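Local coordinates for trehalose-6-phosphate phosphatase (Cryptococcus neoformans, PDB 5DX9), which is a trehalose-phosphatase family protein of the HAD clan that holds a magnesium ion and 6-O-phosphono-alpha-D-glucopyranose in one pocket, at residues Glu133-Lys136 and Ala137-Thr140; Gly151-Gln154 and Cys155-Leu159; Ser164-Ala167 and Pro168-Pro171; Arg195-Met198 and Tyr199-Pro202; Trp286-Cys290 and Pro291-Val295. All coordinates share one frame; numbering follows the deposited sequence.

Interaction 1 of 5, residues Glu133-Lys136 and Ala137-Thr140. With G6P (6-O-phosphono-alpha-D-glucopyranose), chain B.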
loop_
_atom_site.group_PDB
_atom_site.type_symbol
_atom_site.label_atom_id
_atom_site.label_comp_id
_atom_site.label_asym_id
_atom_site.label_seq_id
_atom_site.Cartn_x
_atom_site.Cartn_y
_atom_site.Cartn_z
ATOM N N GLU A 133 -7.733 11.419 -13.236
ATOM C CA GLU A 133 -8.345 11.065 -11.964
ATOM C C GLU A 133 -7.881 12.014 -10.871
ATOM O O GLU A 133 -6.907 11.740 -10.170
ATOM C CB GLU A 133 -8.017 9.620 -11.586
ATOM C CG GLU A 133 -9.237 8.767 -11.291
ATOM C CD GLU A 133 -8.879 7.355 -10.875
ATOM O OE1 GLU A 133 -8.044 6.724 -11.552
ATOM O OE2 GLU A 133 -9.437 6.875 -9.868
ATOM N N VAL A 134 -8.576 13.138 -10.735
ATOM C CA VAL A 134 -8.292 14.067 -9.653
ATOM C C VAL A 134 -8.830 13.502 -8.345
ATOM O O VAL A 134 -10.033 13.301 -8.189
ATOM C CB VAL A 134 -8.905 15.452 -9.915
ATOM C CG1 VAL A 134 -8.647 16.378 -8.737
ATOM C CG2 VAL A 134 -8.340 16.044 -11.198
ATOM N N LYS A 135 -7.927 13.224 -7.414
ATOM C CA LYS A 135 -8.319 12.713 -6.111
ATOM C C LYS A 135 -8.112 13.803 -5.069
ATOM O O LYS A 135 -7.852 14.952 -5.416
ATOM C CB LYS A 135 -7.532 11.443 -5.770
ATOM C CG LYS A 135 -7.928 10.239 -6.622
ATOM C CD LYS A 135 -6.991 9.050 -6.433
ATOM C CE LYS A 135 -5.687 9.262 -7.181
ATOM N NZ LYS A 135 -4.829 8.048 -7.187
ATOM N N LYS A 136 -8.228 13.450 -3.795
ATOM C CA LYS A 136 -8.204 14.461 -2.747
ATOM C C LYS A 136 -6.804 15.003 -2.471
ATOM O O LYS A 136 -6.648 16.186 -2.177
ATOM C CB LYS A 136 -8.816 13.899 -1.463
ATOM C CG LYS A 136 -10.264 13.457 -1.635
ATOM C CD LYS A 136 -10.972 13.259 -0.303
ATOM C CE LYS A 136 -12.433 12.877 -0.517
ATOM N NZ LYS A 136 -13.171 12.686 0.765
ATOM N N ALA A 137 -5.787 14.152 -2.572
ATOM C CA ALA A 137 -4.417 14.583 -2.311
ATOM C C ALA A 137 -3.444 14.099 -3.387
ATOM O O ALA A 137 -2.230 14.241 -3.246
ATOM C CB ALA A 137 -3.966 14.102 -0.938
ATOM N N SER A 138 -3.981 13.526 -4.457
ATOM C CA SER A 138 -3.157 13.041 -5.559
ATOM C C SER A 138 -3.915 13.114 -6.876
ATOM O O SER A 138 -5.139 13.207 -6.892
ATOM C CB SER A 138 -2.697 11.604 -5.297
ATOM O OG SER A 138 -3.805 10.732 -5.140
ATOM N N ILE A 139 -3.183 13.064 -7.983
ATOM C CA ILE A 139 -3.808 13.099 -9.297
ATOM C C ILE A 139 -3.188 12.064 -10.227
ATOM O O ILE A 139 -1.966 11.962 -10.336
ATOM C CB ILE A 139 -3.688 14.489 -9.946
ATOM C CG1 ILE A 139 -4.161 15.581 -8.984
ATOM C CG2 ILE A 139 -4.465 14.523 -11.258
ATOM C CD1 ILE A 139 -3.861 16.992 -9.461
ATOM N N THR A 140 -4.040 11.308 -10.906
ATOM C CA THR A 140 -3.580 10.260 -11.804
ATOM C C THR A 140 -4.025 10.518 -13.235
ATOM O O THR A 140 -5.192 10.813 -13.484
ATOM C CB THR A 140 -4.098 8.883 -11.369
ATOM O OG1 THR A 140 -3.681 8.617 -10.025
ATOM C CG2 THR A 140 -3.565 7.798 -12.294
HETATM C C1 G6P B . -5.402 2.469 -10.038
HETATM C C2 G6P B . -6.087 3.775 -9.654
HETATM C C3 G6P B . -5.112 4.936 -9.644
HETATM C C4 G6P B . -3.987 4.666 -8.666
HETATM C C5 G6P B . -3.390 3.247 -8.736
HETATM C C6 G6P B . -2.943 2.749 -7.348
HETATM O O1 G6P B . -4.998 2.443 -11.409
HETATM O O2 G6P B . -7.154 4.027 -10.566
HETATM O O3 G6P B . -5.769 6.133 -9.203
HETATM O O4 G6P B . -3.006 5.672 -8.953
HETATM O O5 G6P B . -4.280 2.216 -9.191
HETATM O O6 G6P B . -3.741 1.621 -6.910
HETATM P P G6P B . -3.157 0.524 -5.858
HETATM O O1P G6P B . -4.301 -0.140 -4.942
HETATM O O2P G6P B . -2.506 -0.564 -6.623
HETATM O O3P G6P B . -2.074 1.288 -4.947
#
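Glu133 and Thr140 form an antiparallel hydrogen-bonded pair, and Val134 with Ile139 the non-hydrogen-bonded pair beside it. Glu133 N gives a short bond of 2.6 Å to Thr140 O, and Thr140 N returns one of 3.0 Å to Glu133 O. Nearer the turn, Lys135 N reaches Ser138 O at 2.8 Å. Val134 and Ile139 lie side by side on one face, where Ile139 packs against helix 112-125. Glu133 and Thr140 project from the other face towards the bound 6-O-phosphono-alpha-D-glucopyranose. The Lys135 chain runs past Ser138 OG, itself hydrogen-bonded to Glu88, and bends at chi3 (-77°), which carries NZ to the sugar. There NZ donates to O3 of the sugar at 2.9 Å and to Thr140 OG1 at 3.1 Å. Glu182 forms a salt bridge with the same ammonium, and Gly67 O accepts from it too. Four oxygens thus surround NZ, more than its three hydrogens can each serve fully. Glu133 OE1 takes a bond of 3.0 Å from O2 of the sugar; His142 bonds to this oxygen as well. O3 accepts from the lysine and gives only a weak bond to Glu133 OE1. This is a beta hairpin whose polar face lines the sugar-binding pocket.

Interaction 2 of 5, residues Gly151-Gln154 and Cys155-Leu159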
loop_
_atom_site.group_PDB
_atom_site.type_symbol
_atom_site.label_atom_id
_atom_site.label_comp_id
_atom_site.label_asym_id
_atom_site.label_seq_id
_atom_site.Cartn_x
_atom_site.Cartn_y
_atom_site.Cartn_z
ATOM N N GLY A 151 0.346 6.936 -26.789
ATOM C CA GLY A 151 0.121 7.031 -25.359
ATOM C C GLY A 151 1.420 7.070 -24.575
ATOM O O GLY A 151 1.592 7.894 -23.677
ATOM N N GLU A 152 2.338 6.173 -24.918
ATOM C CA GLU A 152 3.636 6.130 -24.259
ATOM C C GLU A 152 4.424 7.386 -24.585
ATOM O O GLU A 152 5.072 7.965 -23.714
ATOM C CB GLU A 152 4.421 4.888 -24.682
ATOM C CG GLU A 152 3.558 3.653 -24.826
ATOM C CD GLU A 152 4.321 2.368 -24.584
ATOM O OE1 GLU A 152 4.381 1.930 -23.415
ATOM O OE2 GLU A 152 4.852 1.792 -25.559
ATOM N N PHE A 153 4.362 7.802 -25.846
ATOM C CA PHE A 153 5.048 9.009 -26.279
ATOM C C PHE A 153 4.553 10.200 -25.480
ATOM O O PHE A 153 5.348 10.953 -24.914
ATOM C CB PHE A 153 4.841 9.254 -27.776
ATOM C CG PHE A 153 5.431 10.549 -28.263
ATOM C CD1 PHE A 153 6.744 10.609 -28.691
ATOM C CD2 PHE A 153 4.671 11.706 -28.287
ATOM C CE1 PHE A 153 7.291 11.797 -29.135
ATOM C CE2 PHE A 153 5.211 12.900 -28.726
ATOM C CZ PHE A 153 6.524 12.945 -29.150
ATOM N N GLN A 154 3.248 10.338 -25.394
ATOM C CA GLN A 154 2.664 11.386 -24.621
ATOM C C GLN A 154 3.048 11.242 -23.162
ATOM O O GLN A 154 3.329 12.212 -22.508
ATOM C CB GLN A 154 1.161 11.394 -24.794
ATOM C CG GLN A 154 0.672 11.961 -26.104
ATOM C CD GLN A 154 1.058 13.394 -26.300
ATOM O OE1 GLN A 154 2.196 13.704 -26.513
ATOM N NE2 GLN A 154 0.103 14.263 -26.242
ATOM N N CYS A 155 3.098 10.023 -22.667
ATOM C CA CYS A 155 3.486 9.783 -21.284
ATOM C C CYS A 155 4.885 10.271 -21.007
ATOM O O CYS A 155 5.121 10.883 -20.016
ATOM C CB CYS A 155 3.339 8.310 -20.933
ATOM S SG CYS A 155 3.886 7.782 -19.312
ATOM N N LYS A 156 5.795 10.013 -21.916
ATOM C CA LYS A 156 7.169 10.425 -21.749
ATOM C C LYS A 156 7.307 11.912 -21.783
ATOM O O LYS A 156 8.117 12.473 -21.089
ATOM C CB LYS A 156 8.049 9.834 -22.831
ATOM C CG LYS A 156 8.353 8.380 -22.627
ATOM C CD LYS A 156 8.680 7.709 -23.941
ATOM C CE LYS A 156 9.107 6.271 -23.756
ATOM N NZ LYS A 156 7.947 5.361 -23.680
ATOM N N GLN A 157 6.508 12.551 -22.608
ATOM C CA GLN A 157 6.556 14.008 -22.674
ATOM C C GLN A 157 6.020 14.641 -21.394
ATOM O O GLN A 157 6.600 15.597 -20.878
ATOM C CB GLN A 157 5.766 14.531 -23.877
ATOM C CG GLN A 157 5.860 16.043 -24.044
ATOM C CD GLN A 157 5.034 16.567 -25.208
ATOM O OE1 GLN A 157 4.764 15.845 -26.169
ATOM N NE2 GLN A 157 4.622 17.827 -25.120
ATOM N N ALA A 158 4.910 14.108 -20.888
ATOM C CA ALA A 158 4.323 14.602 -19.646
ATOM C C ALA A 158 5.268 14.354 -18.477
ATOM O O ALA A 158 5.446 15.216 -17.614
ATOM C CB ALA A 158 2.974 13.942 -19.389
ATOM N N LEU A 159 5.873 13.171 -18.459
ATOM C CA LEU A 159 6.841 12.819 -17.434
ATOM C C LEU A 159 8.012 13.790 -17.457
ATOM O O LEU A 159 8.395 14.337 -16.424
ATOM C CB LEU A 159 7.342 11.386 -17.629
ATOM C CG LEU A 159 8.361 10.895 -16.602
ATOM C CD1 LEU A 159 7.770 10.975 -15.204
ATOM C CD2 LEU A 159 8.822 9.476 -16.915
#
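Lys156 N donates to Glu152 O at 2.8 Å with an angle of 153° at the hydrogen, a regular bond of helix 148-166. Cys155 N to Gly151 O, Gln157 N to Phe153 O and Ala158 N to Gln154 O repeat the same i to i+4 step. The Lys156 chain lies alongside the carbonyl of Glu152: CG is 3.5 Å from Glu152 O. It then bends at chi4 (85°), so that NZ comes back to Glu152 CB at 3.7 Å. The carboxylate itself is not reached. Glu152 OE1 stays 5.0 Å from Lys156 NZ and makes its salt bridge with Lys179. One residue further on, the side chains of Phe153 and Gln157 cross obliquely, their ring and amide planes almost perpendicular. Cys155 uses another side of the helix. Its SG stands opposite the backbone N (chi1 175°), and its CB rests 3.3 Å from Gly151 O. The side chain packs on Trp141 and Leu181 of the antiparallel sheet. SG is covalently linked to beta-mercaptoethanol, which probably came from the crystallisation liquor. The link shows that this thiol could be reached by a small reagent, while any attraction between the separated charges of Glu152 and Lys156 is probably modest.

Interaction 3 of 5, residues Ser164-Ala167 and Pro168-Pro171; sequences SSLA and PRRP
Leu166 and Arg170 cross at about a right angle where helix 148-166 gives way to the loop before strand 172-177. The backbone here makes i to i+3 bonds, as in a 3-10 turn: Arg169 N to Leu166 O at 3.2 Å and Arg170 N to Ala167 O at 3.1 Å. From Arg170, CB sits 3.5 Å from Leu166 O. CG lies close to the same carbonyl and also against Leu166 CD1, at 3.3 Å. The chain then bends at chi2 (-64°), and NE is still 4.2 Å from Leu166 CD1. At the tip the guanidinium divides its work. NH2 forms a salt bridge with Glu115 of helix 112-125, the helix on which Leu166 also packs, while NH1 serves the backbone. Leu166 CD1 meets a second arginine too, since it lies over one face of the Arg169 guanidinium, displaced toward the rim. Arg169 NE is modelled next to Ser165 O, but too near for its geometry to be trusted. The bond from Arg170 NH1 to Arg169 O is 3.0 Å long and nearly straight at 169°; the oxygen lies in the guanidinium plane, but NH1 stands above the carbonyl plane of Arg169, not on a lone pair.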
loop_
_atom_site.group_PDB
_atom_site.type_symbol
_atom_site.label_atom_id
_atom_site.label_comp_id
_atom_site.label_asym_id
_atom_site.label_seq_id
_atom_site.Cartn_x
_atom_site.Cartn_y
_atom_site.Cartn_z
ATOM N N SER A 164 11.205 17.875 -15.137
ATOM C CA SER A 164 12.148 18.945 -15.442
ATOM C C SER A 164 11.735 20.300 -14.868
ATOM O O SER A 164 12.586 21.061 -14.414
ATOM C CB SER A 164 12.341 19.070 -16.957
ATOM O OG SER A 164 11.172 19.566 -17.591
ATOM N N SER A 165 10.439 20.602 -14.881
ATOM C CA SER A 165 9.994 21.953 -14.546
ATOM C C SER A 165 9.171 22.065 -13.262
ATOM O O SER A 165 9.007 23.162 -12.732
ATOM C CB SER A 165 9.180 22.540 -15.706
ATOM O OG SER A 165 7.848 22.054 -15.704
ATOM N N LEU A 166 8.649 20.953 -12.757
ATOM C CA LEU A 166 7.746 21.035 -11.613
ATOM C C LEU A 166 8.276 20.343 -10.356
ATOM O O LEU A 166 8.259 20.927 -9.272
ATOM C CB LEU A 166 6.380 20.455 -11.983
ATOM C CG LEU A 166 5.277 20.711 -10.957
ATOM C CD1 LEU A 166 5.343 22.150 -10.476
ATOM C CD2 LEU A 166 3.908 20.403 -11.546
ATOM N N ALA A 167 8.735 19.103 -10.505
ATOM C CA ALA A 167 9.205 18.309 -9.371
ATOM C C ALA A 167 10.271 19.027 -8.536
ATOM O O ALA A 167 10.137 19.123 -7.318
ATOM C CB ALA A 167 9.739 16.965 -9.857
ATOM N N PRO A 168 11.327 19.538 -9.192
ATOM C CA PRO A 168 12.453 20.170 -8.493
ATOM C C PRO A 168 12.080 21.381 -7.635
ATOM O O PRO A 168 12.927 21.850 -6.879
ATOM C CB PRO A 168 13.373 20.602 -9.641
ATOM C CG PRO A 168 13.052 19.669 -10.747
ATOM C CD PRO A 168 11.574 19.449 -10.643
ATOM N N ARG A 169 10.853 21.880 -7.744
ATOM C CA ARG A 169 10.467 23.057 -6.973
ATOM C C ARG A 169 9.166 22.871 -6.202
ATOM O O ARG A 169 8.618 23.829 -5.659
ATOM C CB ARG A 169 10.360 24.282 -7.888
ATOM C CG ARG A 169 9.493 24.095 -9.127
ATOM C CD ARG A 169 9.625 25.301 -10.054
ATOM N NE ARG A 169 8.924 25.116 -11.322
ATOM C CZ ARG A 169 7.676 25.513 -11.555
ATOM N NH1 ARG A 169 6.980 26.120 -10.602
ATOM N NH2 ARG A 169 7.122 25.303 -12.743
ATOM N N ARG A 170 8.681 21.637 -6.146
ATOM C CA ARG A 170 7.459 21.343 -5.409
ATOM C C ARG A 170 7.634 20.090 -4.558
ATOM O O ARG A 170 8.337 19.163 -4.955
ATOM C CB ARG A 170 6.280 21.173 -6.371
ATOM C CG ARG A 170 5.986 22.398 -7.230
ATOM C CD ARG A 170 5.545 23.588 -6.386
ATOM N NE ARG A 170 5.055 24.694 -7.207
ATOM C CZ ARG A 170 5.788 25.742 -7.578
ATOM N NH1 ARG A 170 7.056 25.842 -7.198
ATOM N NH2 ARG A 170 5.253 26.697 -8.327
ATOM N N PRO A 171 7.001 20.066 -3.375
ATOM C CA PRO A 171 7.053 18.916 -2.468
ATOM C C PRO A 171 6.208 17.758 -2.981
ATOM O O PRO A 171 5.265 17.333 -2.312
ATOM C CB PRO A 171 6.484 19.475 -1.165
ATOM C CG PRO A 171 5.547 20.536 -1.611
ATOM C CD PRO A 171 6.192 21.165 -2.819
#

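Interaction 4 of 5, residues Arg195-Met198 and Tyr199-Pro202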
loop_
_atom_site.group_PDB
_atom_site.type_symbol
_atom_site.label_atom_id
_atom_site.label_comp_id
_atom_site.label_asym_id
_atom_site.label_seq_id
_atom_site.Cartn_x
_atom_site.Cartn_y
_atom_site.Cartn_z
ATOM N N ARG A 195 4.708 1.545 8.806
ATOM C CA ARG A 195 5.487 1.825 10.005
ATOM C C ARG A 195 4.597 2.347 11.125
ATOM O O ARG A 195 4.759 1.967 12.284
ATOM C CB ARG A 195 6.601 2.821 9.694
ATOM C CG ARG A 195 7.536 2.334 8.603
ATOM C CD ARG A 195 8.982 2.596 8.954
ATOM N NE ARG A 195 9.379 3.969 8.663
ATOM C CZ ARG A 195 9.800 4.380 7.472
ATOM N NH1 ARG A 195 9.867 3.524 6.460
ATOM N NH2 ARG A 195 10.149 5.648 7.290
ATOM N N ARG A 196 3.661 3.222 10.771
ATOM C CA ARG A 196 2.643 3.668 11.712
ATOM C C ARG A 196 1.915 2.469 12.312
ATOM O O ARG A 196 1.714 2.394 13.523
ATOM C CB ARG A 196 1.643 4.598 11.027
ATOM C CG ARG A 196 0.390 4.865 11.847
ATOM C CD ARG A 196 -0.763 5.289 10.956
ATOM N NE ARG A 196 -2.007 5.434 11.705
ATOM C CZ ARG A 196 -2.470 6.592 12.156
ATOM N NH1 ARG A 196 -1.796 7.711 11.927
ATOM N NH2 ARG A 196 -3.611 6.634 12.832
ATOM N N LEU A 197 1.531 1.530 11.452
ATOM C CA LEU A 197 0.815 0.339 11.894
ATOM C C LEU A 197 1.673 -0.551 12.793
ATOM O O LEU A 197 1.170 -1.132 13.754
ATOM C CB LEU A 197 0.317 -0.465 10.693
ATOM C CG LEU A 197 -0.694 0.254 9.800
ATOM C CD1 LEU A 197 -1.409 -0.737 8.902
ATOM C CD2 LEU A 197 -1.681 1.034 10.646
HETATM N N MSE A 198 2.960 -0.669 12.480
HETATM C CA MSE A 198 3.860 -1.449 13.325
HETATM C C MSE A 198 4.032 -0.789 14.693
HETATM O O MSE A 198 4.042 -1.471 15.718
HETATM C CB MSE A 198 5.222 -1.639 12.646
HETATM C CG MSE A 198 5.235 -2.746 11.596
HETATM SE SE MSE A 198 6.978 -3.038 10.746
HETATM C CE MSE A 198 7.270 -1.257 9.998
ATOM N N TYR A 199 4.157 0.534 14.706
ATOM C CA TYR A 199 4.286 1.264 15.961
ATOM C C TYR A 199 3.038 1.092 16.817
ATOM O O TYR A 199 3.124 0.967 18.037
ATOM C CB TYR A 199 4.549 2.750 15.710
ATOM C CG TYR A 199 4.670 3.557 16.983
ATOM C CD1 TYR A 199 5.893 3.698 17.624
ATOM C CD2 TYR A 199 3.559 4.166 17.554
ATOM C CE1 TYR A 199 6.010 4.426 18.791
ATOM C CE2 TYR A 199 3.667 4.897 18.724
ATOM C CZ TYR A 199 4.894 5.023 19.338
ATOM O OH TYR A 199 5.014 5.750 20.501
ATOM N N GLU A 200 1.877 1.080 16.169
ATOM C CA GLU A 200 0.608 0.919 16.869
ATOM C C GLU A 200 0.452 -0.474 17.463
ATOM O O GLU A 200 -0.221 -0.648 18.477
ATOM C CB GLU A 200 -0.566 1.191 15.930
ATOM C CG GLU A 200 -0.744 2.633 15.508
ATOM C CD GLU A 200 -1.952 2.809 14.605
ATOM O OE1 GLU A 200 -2.074 3.874 13.965
ATOM O OE2 GLU A 200 -2.779 1.872 14.537
ATOM N N ASN A 201 1.066 -1.464 16.823
ATOM C CA ASN A 201 0.861 -2.857 17.205
ATOM C C ASN A 201 2.163 -3.595 17.465
ATOM O O ASN A 201 2.551 -4.475 16.695
ATOM C CB ASN A 201 0.064 -3.581 16.125
ATOM C CG ASN A 201 -1.258 -2.906 15.833
ATOM O OD1 ASN A 201 -1.328 -1.975 15.029
ATOM N ND2 ASN A 201 -2.317 -3.367 16.490
ATOM N N PRO A 202 2.838 -3.240 18.565
ATOM C CA PRO A 202 4.148 -3.779 18.946
ATOM C C PRO A 202 4.095 -5.255 19.319
ATOM O O PRO A 202 5.140 -5.869 19.521
ATOM C CB PRO A 202 4.540 -2.934 20.166
ATOM C CG PRO A 202 3.624 -1.753 20.150
ATOM C CD PRO A 202 2.359 -2.234 19.525
#
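Glu200, Tyr199 and Met198 carry this contact, in the last turn of helix 190-200. Glu200 reaches back one turn to Arg196 and forms a salt bridge, with OE1 2.7 Å from Arg196 NE. Both chains are extended and they meet obliquely, the carboxylate and guanidinium planes turned 70° apart. The bridge is made through NE, with OE1 lying oblique to the guanidinium, and is not a flat two-pronged pairing. The other arginine nitrogens have partners of their own: NH1 bonds to Ala245 O and NH2 to Gln95 OE1. The guanidinium is thus fixed at all three nitrogens, which should hold the buried charge in place. Tyr199 is tied by its backbone, with N donating to Arg195 O at 2.9 Å and CB lying 3.5 Å from the same oxygen. Its CG is anti to the backbone N (chi1 179°), and the ring leaves the helix for Val261 and the nearby prolines, where OH bonds to Pro259 O. Met198, a selenomethionine in this model, packs on Leu22 and Ile226. Its carbonyl, like that of Leu197, receives a weak bond from Asn201 N, at 3.2 Å for Met198 O. Asn201 N is shared between the two where the helix ends, and Asn201 is the first residue to leave helical angles. The helix packs on strands 21-25 and 60-65 of the central sheet, as in the alpha/beta core of HAD proteins.

Interaction 5 of 5, residues Trp286-Cys290 and Pro291-Val295; sequences WHVTC and PEEVV
Thr289 and Glu293 are brought together by their first torsions. Thr289 OG1 stands between its backbone N and carbonyl carbon (chi1 46°). Glu293 CG lies anti to its own carbonyl carbon (chi1 -63°), and the rest of that chain is extended, which places the carboxylate beside the hydroxyl. The place is a strand-to-helix junction: strand 286-288 leads through Thr289 to Cys290, at the N-cap position of helix 291-306. Thr289 OG1 is 3.0 Å from Glu293 OE2, but the angle is too poor for a hydrogen bond. The two side chains cross at a slant. Val288 comes in from the end of the strand. Its CG1 faces the first turn of the helix, where it lies 4.1 Å from Val294 CG2. Its still closer approach to Glu293 CB is doubtful in the model. Val288 also touches Thr273 of the neighbouring strand 270-275, and Val294 of the helix packs on Val275 of the same strand. Pro291, which has no N-H to give, opens the helix. Cys290 O takes two weak bonds from the first turn, one from Glu293 N at 3.1 Å and one from Val294 N at 3.4 Å. The acids Glu292 and Glu293 near the positive end of the helix dipole would probably be favourable there. Glu292 turns back toward the start of the helix and lays its OE1 3.7 Å from Cys290 CB.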
loop_
_atom_site.group_PDB
_atom_site.type_symbol
_atom_site.label_atom_id
_atom_site.label_comp_id
_atom_site.label_asym_id
_atom_site.label_seq_id
_atom_site.Cartn_x
_atom_site.Cartn_y
_atom_site.Cartn_z
ATOM N N TRP A 286 9.320 -12.648 -0.921
ATOM C CA TRP A 286 8.597 -13.665 -1.685
ATOM C C TRP A 286 7.872 -13.084 -2.897
ATOM O O TRP A 286 7.825 -11.868 -3.085
ATOM C CB TRP A 286 7.570 -14.378 -0.801
ATOM C CG TRP A 286 8.107 -14.878 0.493
ATOM C CD1 TRP A 286 8.136 -14.208 1.681
ATOM C CD2 TRP A 286 8.686 -16.164 0.742
ATOM N NE1 TRP A 286 8.707 -14.992 2.653
ATOM C CE2 TRP A 286 9.049 -16.199 2.103
ATOM C CE3 TRP A 286 8.941 -17.283 -0.056
ATOM C CZ2 TRP A 286 9.649 -17.313 2.683
ATOM C CZ3 TRP A 286 9.536 -18.388 0.524
ATOM C CH2 TRP A 286 9.884 -18.395 1.879
ATOM N N HIS A 287 7.289 -13.964 -3.707
ATOM C CA HIS A 287 6.439 -13.527 -4.806
ATOM C C HIS A 287 5.282 -14.481 -5.040
ATOM O O HIS A 287 5.303 -15.640 -4.613
ATOM C CB HIS A 287 7.236 -13.383 -6.109
ATOM C CG HIS A 287 7.464 -14.679 -6.829
ATOM N ND1 HIS A 287 8.621 -15.419 -6.680
ATOM C CD2 HIS A 287 6.687 -15.366 -7.698
ATOM C CE1 HIS A 287 8.543 -16.504 -7.429
ATOM N NE2 HIS A 287 7.383 -16.500 -8.057
ATOM N N VAL A 288 4.277 -13.959 -5.728
ATOM C CA VAL A 288 3.192 -14.738 -6.294
ATOM C C VAL A 288 2.925 -14.141 -7.671
ATOM O O VAL A 288 3.013 -12.925 -7.842
ATOM C CB VAL A 288 1.937 -14.700 -5.411
ATOM C CG1 VAL A 288 0.721 -15.169 -6.190
ATOM C CG2 VAL A 288 2.148 -15.550 -4.170
ATOM N N THR A 289 2.631 -14.980 -8.658
ATOM C CA THR A 289 2.559 -14.502 -10.037
ATOM C C THR A 289 1.309 -13.676 -10.336
ATOM O O THR A 289 1.361 -12.736 -11.128
ATOM C CB THR A 289 2.619 -15.671 -11.037
ATOM O OG1 THR A 289 1.741 -16.717 -10.608
ATOM C CG2 THR A 289 4.032 -16.211 -11.128
ATOM N N CYS A 290 0.196 -14.022 -9.697
ATOM C CA CYS A 290 -1.091 -13.406 -9.998
ATOM C C CYS A 290 -1.801 -12.940 -8.735
ATOM O O CYS A 290 -1.587 -13.495 -7.654
ATOM C CB CYS A 290 -1.983 -14.392 -10.758
ATOM S SG CYS A 290 -1.231 -15.095 -12.236
ATOM N N PRO A 291 -2.661 -11.918 -8.869
ATOM C CA PRO A 291 -3.466 -11.459 -7.736
ATOM C C PRO A 291 -4.370 -12.580 -7.243
ATOM O O PRO A 291 -4.636 -12.679 -6.048
ATOM C CB PRO A 291 -4.290 -10.304 -8.324
ATOM C CG PRO A 291 -3.582 -9.923 -9.586
ATOM C CD PRO A 291 -2.975 -11.179 -10.102
ATOM N N GLU A 292 -4.831 -13.419 -8.166
ATOM C CA GLU A 292 -5.728 -14.513 -7.821
ATOM C C GLU A 292 -5.058 -15.499 -6.866
ATOM O O GLU A 292 -5.716 -16.077 -6.001
ATOM C CB GLU A 292 -6.204 -15.242 -9.080
ATOM C CG GLU A 292 -7.187 -14.451 -9.943
ATOM C CD GLU A 292 -6.506 -13.537 -10.952
ATOM O OE1 GLU A 292 -5.398 -13.033 -10.675
ATOM O OE2 GLU A 292 -7.087 -13.325 -12.036
ATOM N N GLU A 293 -3.752 -15.688 -7.024
ATOM C CA GLU A 293 -3.015 -16.615 -6.171
ATOM C C GLU A 293 -2.816 -16.020 -4.783
ATOM O O GLU A 293 -2.695 -16.748 -3.798
ATOM C CB GLU A 293 -1.661 -16.976 -6.790
ATOM C CG GLU A 293 -1.744 -17.716 -8.117
ATOM C CD GLU A 293 -0.382 -18.185 -8.612
ATOM O OE1 GLU A 293 0.621 -17.988 -7.891
ATOM O OE2 GLU A 293 -0.315 -18.760 -9.719
ATOM N N VAL A 294 -2.776 -14.694 -4.707
ATOM C CA VAL A 294 -2.699 -14.025 -3.418
ATOM C C VAL A 294 -3.942 -14.345 -2.600
ATOM O O VAL A 294 -3.857 -14.615 -1.403
ATOM C CB VAL A 294 -2.567 -12.500 -3.560
ATOM C CG1 VAL A 294 -2.739 -11.837 -2.205
ATOM C CG2 VAL A 294 -1.225 -12.133 -4.169
ATOM N N VAL A 295 -5.096 -14.320 -3.260
ATOM C CA VAL A 295 -6.364 -14.617 -2.600
ATOM C C VAL A 295 -6.487 -16.096 -2.259
ATOM O O VAL A 295 -6.852 -16.450 -1.139
ATOM C CB VAL A 295 -7.563 -14.208 -3.472
ATOM C CG1 VAL A 295 -8.862 -14.723 -2.863
ATOM C CG2 VAL A 295 -7.600 -12.700 -3.641
#

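The five contacts follow one another along the chain in numerical order. Interactions 1, 2 and 3 belong to the part built on the four-stranded antiparallel sheet, as in the cap of HAD phosphatases. Interaction 1 is the hairpin of strands 131-134 and 139-142, and interactions 2 and 3 share helix 148-166, with centres about 17 Å apart. Interactions 4 and 5 lie on the part built on the mixed sheet, their centres about 25 Å apart: helix 190-200 packs on inner strands, while 286-295 joins an outermost strand to helix 291-306. Interactions 2 and 4 are about 39 Å apart between centres, on opposite sides of the chain's centre. Of the five, interaction 1 is the one that reaches the bound sugar; the others are local packing at helix turns and ends.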